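Local coordinates for heat shock protein, putative (Plasmodium falciparum, PDB 1Y6Z) that probably works as an ATP-dependent Hsp90-family chaperone that binds and helps fold other proteins, here represented by its middle domain alone, at residues 89-92 with 93-96; 199-202 with 203-207; 244-248 with 249-253. All coordinates share one frame; numbering follows the deposited sequence.

Interaction 1: residues 89-92 with 93-96; sequences SIPR and WLTF
Ile90 meets Leu94 across a short 3-10 turn in the loop between strands 80-83 and 98-103 of the Hsp90 middle domain. The two side chains run roughly perpendicular, with Ile90 CD1 3.6 Å from Leu94 CB. CG1 of Ile90 lies between the backbone N and the carbonyl carbon (chi1 79°), and the chain extends from there to bring CD1 over Leu94. Pro91 follows and works twice. Pro91 O accepts the N-H of Leu94 at 3.1 Å, while Pro91 CB sits obliquely against the pyrrole part of the indole, 3.4 Å from Trp93 CD1. The NE1 of Trp93 is hydrogen-bonded to Asp165, so the polar atom of this buried residue is satisfied and the ring is tied down at that end. Arg92 supplies the second i to i+3 bond of the turn, from Thr95 N to Arg92 O at 3.1 Å. Its extended side chain leads off to a salt bridge with Glu164 and a cation-pi contact with Phe66. Thr95 closes tightly on the same carbonyl, its CG2 only 3.3 Å from Arg92 O. Within 93-96, Leu94 CG rides 3.5 Å above the Trp93 ring plane, over the ring centre.

Interaction 2: residues 199-202 with 203-207; sequences EDQK and CIYYI
NE2 of Gln201 donates to the backbone O of Cys203 at 2.8 Å, and the same nitrogen has a second, weak hydrogen bond to the hydroxyl of Tyr193. The bond to Cys203 is moderately bent at hydrogen (148°); it meets the carbonyl nearly end-on, with the acceptor tilted somewhat from the amide plane. Gln201 reaches this place fully stretched, CG anti to the backbone N (chi1 -178°) and the chain straight beyond it, so the side chain runs beside the turn and closes it from residue 201 to residue 203. OE1 of the same amide accepts the N-H of Lys198. With both ends of the amide engaged, its rotation is fixed and the polar atoms of this buried residue have partners.

Gln201 NE2 also lies at the edge of the Tyr205 ring, near its plane and 3.9 Å from Tyr205 CD1. Amide and ring pass one another head to tail, their planes 30° apart. At the far end of that ring the exposed Lys202 folds back, bent at chi2 and chi4. Lys202 NZ comes 3.4 Å from Cys203 SG and makes a weak hydrogen bond of 3.3 Å to Tyr205 OH. The lysine aliphatic chain helps to cover the sulfur, with Lys202 CG 3.8 Å from Cys203 SG.

The Tyr193 hydroxyl, on helix 190-195, also accepts the backbone N-H of Tyr205, linking that helix both to the turn and to the strand it introduces. Strand 204-208 is the middle one of a three-stranded parallel sheet, with backbone bonds to Leu232 in strand 231-234 and Leu257 in strand 256-258, while Tyr206 packs against helix 237-249.

Interaction 3: residues 244-248 with 249-253; sequences SSLTV and NKYKG
The C-terminal end of helix 237-249 is where this contact forms, as the chain turns out of the helix toward strand 256-258. Leu246, on the last turn, meets the residues that follow. Leu246 O lies 2.7 Å from Lys250 N, a weak hydrogen bond with a poor angle, and the position of that oxygen is uncertain. Lys250 is the first residue to leave helical conformation; its positive phi (75°) swings the backbone away and brings Tyr251 alongside Leu246.

The two side chains run alongside in the same sense, with Leu246 CD2 4.2 Å from Tyr251 CB. Leu246 CD2 is also 3.8 Å from Lys250 O and meets the phenol ring obliquely. CG of Tyr251 is anti to the backbone N (chi1 177°), which keeps CB beside the leucine methyl while the ring runs on past it, away from the helix end. Both side chains pack on Leu190 of helix 190-195 and on Ala173 of helix 169-173.

One face of the phenol is covered by the next residue, Lys252 CG standing 3.8 Å above the Tyr251 ring plane and over its centre. The tyrosine hydroxyl is hydrogen-bonded to OD2 of Asp191, and Lys252 NZ forms a salt bridge to the same oxygen. The lysine charge would be expected to help keep that carboxylate ionised.

Further along, Lys250 NZ bridges the turn to the O of Gly253 at 2.9 Å, coming from above the carbonyl plane. Thr247 OG1, meanwhile, is hydrogen-bonded to Val256 O, joining the helix directly to the strand ahead. The arrangement is that of a helix exit through a positive-phi residue, here on the return limb of a beta-alpha-beta crossover between parallel strands 231-234 and 256-258.

How the interactions relate
The three contacts follow one another along the chain, and only interactions 2 and 3 touch. Their centres are 13 Å apart; Tyr206 CE2 lies 3.9 Å from Thr247 OG1 and Ile204 CD1 4.2 Å from Tyr251 CD2. Strand and crossover helix thus belong to one small alpha-beta unit of the Hsp90 middle domain. Interaction 1 lies apart, beside the larger mixed sheet, its centre 22 Å from that of interaction 3 and 32 Å from that of interaction 2. The family's ATP site lies in the N-terminal domain, which this fragment lacks.

Interaction 1: residues 89-92 with 93-96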
loop_
_atom_site.group_PDB
_atom_site.type_symbol
_atom_site.label_atom_id
_atom_site.label_comp_id
_atom_site.label_asym_id
_atom_site.label_seq_id
_atom_site.Cartn_x
_atom_site.Cartn_y
_atom_site.Cartn_z
ATOM N N SER B 89 6.584 -18.497 12.005
ATOM C CA SER B 89 6.448 -17.213 12.647
ATOM C C SER B 89 5.699 -16.155 11.789
ATOM O O SER B 89 5.377 -15.056 12.289
ATOM C CB SER B 89 7.834 -16.731 13.111
ATOM O OG SER B 89 8.719 -16.624 12.007
ATOM N N ILE B 90 5.422 -16.457 10.513
ATOM C CA ILE B 90 4.682 -15.484 9.695
ATOM C C ILE B 90 3.196 -15.864 9.741
ATOM O O ILE B 90 2.888 -16.991 10.111
ATOM C CB ILE B 90 5.304 -15.269 8.237
ATOM C CG1 ILE B 90 4.920 -16.380 7.269
ATOM C CG2 ILE B 90 6.837 -15.210 8.294
ATOM C CD1 ILE B 90 5.218 -15.998 5.786
ATOM N N PRO B 91 2.263 -14.928 9.406
ATOM C CA PRO B 91 0.832 -15.287 9.446
ATOM C C PRO B 91 0.593 -16.545 8.642
ATOM O O PRO B 91 1.203 -16.726 7.607
ATOM C CB PRO B 91 0.161 -14.110 8.763
ATOM C CG PRO B 91 1.073 -12.943 9.219
ATOM C CD PRO B 91 2.463 -13.532 9.012
ATOM N N ARG B 92 -0.235 -17.439 9.136
ATOM C CA ARG B 92 -0.334 -18.711 8.415
ATOM C C ARG B 92 -1.053 -18.585 7.084
ATOM O O ARG B 92 -0.958 -19.494 6.219
ATOM C CB ARG B 92 -1.028 -19.769 9.277
ATOM C CG ARG B 92 -2.540 -19.595 9.392
ATOM C CD ARG B 92 -3.161 -20.766 10.234
ATOM N NE ARG B 92 -4.616 -20.661 10.275
ATOM C CZ ARG B 92 -5.438 -21.647 10.666
ATOM N NH1 ARG B 92 -4.950 -22.809 11.077
ATOM N NH2 ARG B 92 -6.735 -21.471 10.667
ATOM N N TRP B 93 -1.759 -17.471 6.859
ATOM C CA TRP B 93 -2.382 -17.337 5.543
ATOM C C TRP B 93 -1.307 -17.247 4.425
ATOM O O TRP B 93 -1.612 -17.502 3.279
ATOM C CB TRP B 93 -3.371 -16.184 5.462
ATOM C CG TRP B 93 -2.759 -14.862 5.451
ATOM C CD1 TRP B 93 -2.409 -14.136 6.539
ATOM C CD2 TRP B 93 -2.372 -14.084 4.285
ATOM N NE1 TRP B 93 -1.817 -12.965 6.146
ATOM C CE2 TRP B 93 -1.840 -12.880 4.766
ATOM C CE3 TRP B 93 -2.487 -14.280 2.882
ATOM C CZ2 TRP B 93 -1.363 -11.854 3.895
ATOM C CZ3 TRP B 93 -2.058 -13.243 2.011
ATOM C CH2 TRP B 93 -1.479 -12.061 2.531
ATOM N N LEU B 94 -0.064 -16.950 4.787
ATOM C CA LEU B 94 1.049 -16.899 3.840
ATOM C C LEU B 94 1.905 -18.160 3.738
ATOM O O LEU B 94 2.989 -18.108 3.148
ATOM C CB LEU B 94 1.981 -15.745 4.214
ATOM C CG LEU B 94 1.315 -14.432 3.830
ATOM C CD1 LEU B 94 2.082 -13.377 4.580
ATOM C CD2 LEU B 94 1.385 -14.227 2.267
ATOM N N THR B 95 1.405 -19.266 4.286
ATOM C CA THR B 95 2.072 -20.580 4.287
ATOM C C THR B 95 2.396 -21.056 2.868
ATOM O O THR B 95 3.293 -21.864 2.690
ATOM C CB THR B 95 1.232 -21.679 5.010
ATOM O OG1 THR B 95 2.012 -22.892 5.176
ATOM C CG2 THR B 95 -0.061 -22.002 4.265
ATOM N N PHE B 96 1.653 -20.564 1.880
ATOM C CA PHE B 96 1.864 -21.022 0.466
ATOM C C PHE B 96 3.109 -20.396 -0.153
ATOM O O PHE B 96 3.583 -20.881 -1.157
ATOM C CB PHE B 96 0.645 -20.777 -0.427
ATOM C CG PHE B 96 0.325 -19.307 -0.633
ATOM C CD1 PHE B 96 -0.536 -18.642 0.216
ATOM C CD2 PHE B 96 0.940 -18.587 -1.676
ATOM C CE1 PHE B 96 -0.872 -17.283 0.037
ATOM C CE2 PHE B 96 0.653 -17.184 -1.837
ATOM C CZ PHE B 96 -0.258 -16.564 -1.000
#

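Interaction 2: residues 199-202 with 203-207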
loop_
_atom_site.group_PDB
_atom_site.type_symbol
_atom_site.label_atom_id
_atom_site.label_comp_id
_atom_site.label_asym_id
_atom_site.label_seq_id
_atom_site.Cartn_x
_atom_site.Cartn_y
_atom_site.Cartn_z
ATOM N N GLU B 199 -27.615 4.369 -6.311
ATOM C CA GLU B 199 -27.520 5.712 -5.767
ATOM C C GLU B 199 -27.639 5.791 -4.257
ATOM O O GLU B 199 -26.782 6.420 -3.591
ATOM C CB GLU B 199 -28.559 6.624 -6.436
ATOM C CG GLU B 199 -28.312 6.717 -7.938
ATOM C CD GLU B 199 -28.178 8.152 -8.427
ATOM O OE1 GLU B 199 -29.175 8.910 -8.314
ATOM O OE2 GLU B 199 -27.082 8.505 -8.955
ATOM N N ASP B 200 -28.703 5.169 -3.744
ATOM C CA ASP B 200 -29.031 5.129 -2.322
ATOM C C ASP B 200 -28.689 3.774 -1.692
ATOM O O ASP B 200 -29.124 3.486 -0.565
ATOM C CB ASP B 200 -30.533 5.412 -2.128
ATOM C CG ASP B 200 -31.017 6.637 -2.916
ATOM O OD1 ASP B 200 -30.235 7.603 -3.086
ATOM O OD2 ASP B 200 -32.183 6.612 -3.380
ATOM N N GLN B 201 -27.930 2.941 -2.413
ATOM C CA GLN B 201 -27.430 1.659 -1.861
ATOM C C GLN B 201 -26.301 1.989 -0.937
ATOM O O GLN B 201 -25.367 2.668 -1.342
ATOM C CB GLN B 201 -26.893 0.715 -2.940
ATOM C CG GLN B 201 -26.430 -0.652 -2.337
ATOM C CD GLN B 201 -25.888 -1.622 -3.380
ATOM O OE1 GLN B 201 -25.959 -1.368 -4.565
ATOM N NE2 GLN B 201 -25.320 -2.736 -2.921
ATOM N N LYS B 202 -26.398 1.526 0.299
ATOM C CA LYS B 202 -25.389 1.847 1.319
ATOM C C LYS B 202 -24.512 0.650 1.716
ATOM O O LYS B 202 -23.454 0.834 2.314
ATOM C CB LYS B 202 -26.040 2.482 2.572
ATOM C CG LYS B 202 -26.952 1.565 3.418
ATOM C CD LYS B 202 -28.438 1.589 2.914
ATOM C CE LYS B 202 -29.434 0.797 3.791
ATOM N NZ LYS B 202 -29.078 -0.659 4.018
ATOM N N CYS B 203 -24.941 -0.559 1.355
ATOM C CA CYS B 203 -24.367 -1.801 1.922
ATOM C C CYS B 203 -23.874 -2.701 0.832
ATOM O O CYS B 203 -24.385 -2.645 -0.286
ATOM C CB CYS B 203 -25.448 -2.615 2.648
ATOM S SG CYS B 203 -25.965 -2.001 4.213
ATOM N N ILE B 204 -22.935 -3.590 1.187
ATOM C CA ILE B 204 -22.515 -4.644 0.270
ATOM C C ILE B 204 -23.271 -5.850 0.749
ATOM O O ILE B 204 -23.186 -6.193 1.932
ATOM C CB ILE B 204 -20.957 -4.918 0.384
ATOM C CG1 ILE B 204 -20.143 -3.673 0.011
ATOM C CG2 ILE B 204 -20.527 -6.099 -0.463
ATOM C CD1 ILE B 204 -18.708 -3.737 0.561
ATOM N N TYR B 205 -23.992 -6.521 -0.149
ATOM C CA TYR B 205 -24.781 -7.690 0.261
ATOM C C TYR B 205 -24.128 -8.948 -0.195
ATOM O O TYR B 205 -23.501 -8.943 -1.226
ATOM C CB TYR B 205 -26.210 -7.628 -0.303
ATOM C CG TYR B 205 -26.968 -6.439 0.235
ATOM C CD1 TYR B 205 -26.949 -5.194 -0.436
ATOM C CD2 TYR B 205 -27.663 -6.539 1.440
ATOM C CE1 TYR B 205 -27.639 -4.081 0.093
ATOM C CE2 TYR B 205 -28.356 -5.453 1.969
ATOM C CZ TYR B 205 -28.347 -4.237 1.291
ATOM O OH TYR B 205 -29.026 -3.186 1.858
ATOM N N TYR B 206 -24.287 -10.024 0.574
ATOM C CA TYR B 206 -23.964 -11.362 0.094
ATOM C C TYR B 206 -24.982 -12.418 0.520
ATOM O O TYR B 206 -25.766 -12.182 1.414
ATOM C CB TYR B 206 -22.550 -11.776 0.538
ATOM C CG TYR B 206 -22.424 -12.190 1.975
ATOM C CD1 TYR B 206 -22.499 -13.539 2.331
ATOM C CD2 TYR B 206 -22.186 -11.253 2.965
ATOM C CE1 TYR B 206 -22.360 -13.934 3.643
ATOM C CE2 TYR B 206 -22.060 -11.644 4.299
ATOM C CZ TYR B 206 -22.148 -12.992 4.611
ATOM O OH TYR B 206 -22.002 -13.392 5.910
ATOM N N ILE B 207 -24.936 -13.579 -0.122
ATOM C CA ILE B 207 -25.880 -14.685 0.175
ATOM C C ILE B 207 -25.247 -16.084 0.088
ATOM O O ILE B 207 -24.736 -16.477 -0.974
ATOM C CB ILE B 207 -27.151 -14.619 -0.729
ATOM C CG1 ILE B 207 -28.160 -15.717 -0.345
ATOM C CG2 ILE B 207 -26.817 -14.700 -2.250
ATOM C CD1 ILE B 207 -29.600 -15.389 -0.753
#

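Interaction 3: residues 244-248 with 249-253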
loop_
_atom_site.group_PDB
_atom_site.type_symbol
_atom_site.label_atom_id
_atom_site.label_comp_id
_atom_site.label_asym_id
_atom_site.label_seq_id
_atom_site.Cartn_x
_atom_site.Cartn_y
_atom_site.Cartn_z
ATOM N N SER B 244 -18.262 -12.852 6.474
ATOM C CA SER B 244 -18.670 -12.495 7.855
ATOM C C SER B 244 -17.652 -11.687 8.666
ATOM O O SER B 244 -18.009 -10.962 9.598
ATOM C CB SER B 244 -19.020 -13.759 8.633
ATOM O OG SER B 244 -18.382 -13.676 9.910
ATOM N N SER B 245 -16.359 -11.823 8.355
ATOM C CA SER B 245 -15.364 -10.978 9.027
ATOM C C SER B 245 -15.407 -9.525 8.561
ATOM O O SER B 245 -15.017 -8.619 9.286
ATOM C CB SER B 245 -13.949 -11.524 8.789
ATOM O OG SER B 245 -13.863 -12.820 9.325
ATOM N N LEU B 246 -15.847 -9.310 7.326
ATOM C CA LEU B 246 -16.017 -7.957 6.826
ATOM C C LEU B 246 -17.273 -7.384 7.464
ATOM O O LEU B 246 -17.370 -6.176 7.677
ATOM C CB LEU B 246 -16.115 -7.970 5.310
ATOM C CG LEU B 246 -14.812 -8.440 4.631
ATOM C CD1 LEU B 246 -15.049 -8.634 3.164
ATOM C CD2 LEU B 246 -13.688 -7.475 4.887
ATOM N N THR B 247 -18.178 -8.295 7.812
ATOM C CA THR B 247 -19.470 -8.021 8.470
ATOM C C THR B 247 -19.280 -7.399 9.853
ATOM O O THR B 247 -20.207 -6.780 10.359
ATOM C CB THR B 247 -20.309 -9.330 8.563
ATOM O OG1 THR B 247 -21.135 -9.483 7.410
ATOM C CG2 THR B 247 -21.156 -9.401 9.796
ATOM N N VAL B 248 -18.089 -7.565 10.450
ATOM C CA VAL B 248 -17.792 -6.996 11.776
ATOM C C VAL B 248 -16.903 -5.737 11.808
ATOM O O VAL B 248 -17.216 -4.813 12.536
ATOM C CB VAL B 248 -17.465 -8.076 12.903
ATOM C CG1 VAL B 248 -17.320 -9.519 12.347
ATOM C CG2 VAL B 248 -16.283 -7.653 13.808
ATOM N N ASN B 249 -15.819 -5.642 11.039
ATOM C CA ASN B 249 -15.179 -4.294 10.980
ATOM C C ASN B 249 -15.279 -3.592 9.647
ATOM O O ASN B 249 -14.521 -2.645 9.373
ATOM C CB ASN B 249 -13.748 -4.227 11.535
ATOM C CG ASN B 249 -13.663 -3.478 12.889
ATOM O OD1 ASN B 249 -14.494 -3.684 13.796
ATOM N ND2 ASN B 249 -12.629 -2.632 13.038
ATOM N N LYS B 250 -16.241 -4.054 8.845
ATOM C CA LYS B 250 -16.645 -3.381 7.599
ATOM C C LYS B 250 -15.604 -3.597 6.499
ATOM O O LYS B 250 -14.578 -4.266 6.699
ATOM C CB LYS B 250 -16.859 -1.870 7.839
ATOM C CG LYS B 250 -17.995 -1.483 8.851
ATOM C CD LYS B 250 -18.093 0.035 8.917
ATOM C CE LYS B 250 -19.461 0.524 9.345
ATOM N NZ LYS B 250 -19.806 1.816 8.667
ATOM N N TYR B 251 -15.874 -3.021 5.339
ATOM C CA TYR B 251 -14.902 -2.978 4.260
ATOM C C TYR B 251 -14.885 -1.583 3.717
ATOM O O TYR B 251 -15.830 -1.157 3.038
ATOM C CB TYR B 251 -15.195 -3.978 3.138
ATOM C CG TYR B 251 -14.198 -3.840 1.987
ATOM C CD1 TYR B 251 -12.850 -4.268 2.124
ATOM C CD2 TYR B 251 -14.564 -3.243 0.782
ATOM C CE1 TYR B 251 -11.943 -4.112 1.082
ATOM C CE2 TYR B 251 -13.647 -3.089 -0.271
ATOM C CZ TYR B 251 -12.328 -3.525 -0.079
ATOM O OH TYR B 251 -11.437 -3.410 -1.074
ATOM N N LYS B 252 -13.796 -0.880 4.004
ATOM C CA LYS B 252 -13.581 0.484 3.548
ATOM C C LYS B 252 -14.803 1.322 3.928
ATOM O O LYS B 252 -15.271 2.134 3.153
ATOM C CB LYS B 252 -13.252 0.577 2.035
ATOM C CG LYS B 252 -11.905 -0.068 1.601
ATOM C CD LYS B 252 -11.504 0.257 0.147
ATOM C CE LYS B 252 -10.211 -0.490 -0.218
ATOM N NZ LYS B 252 -9.967 -0.630 -1.696
ATOM N N GLY B 253 -15.321 1.057 5.119
ATOM C CA GLY B 253 -16.404 1.846 5.741
ATOM C C GLY B 253 -17.811 1.349 5.432
ATOM O O GLY B 253 -18.782 1.896 5.959
#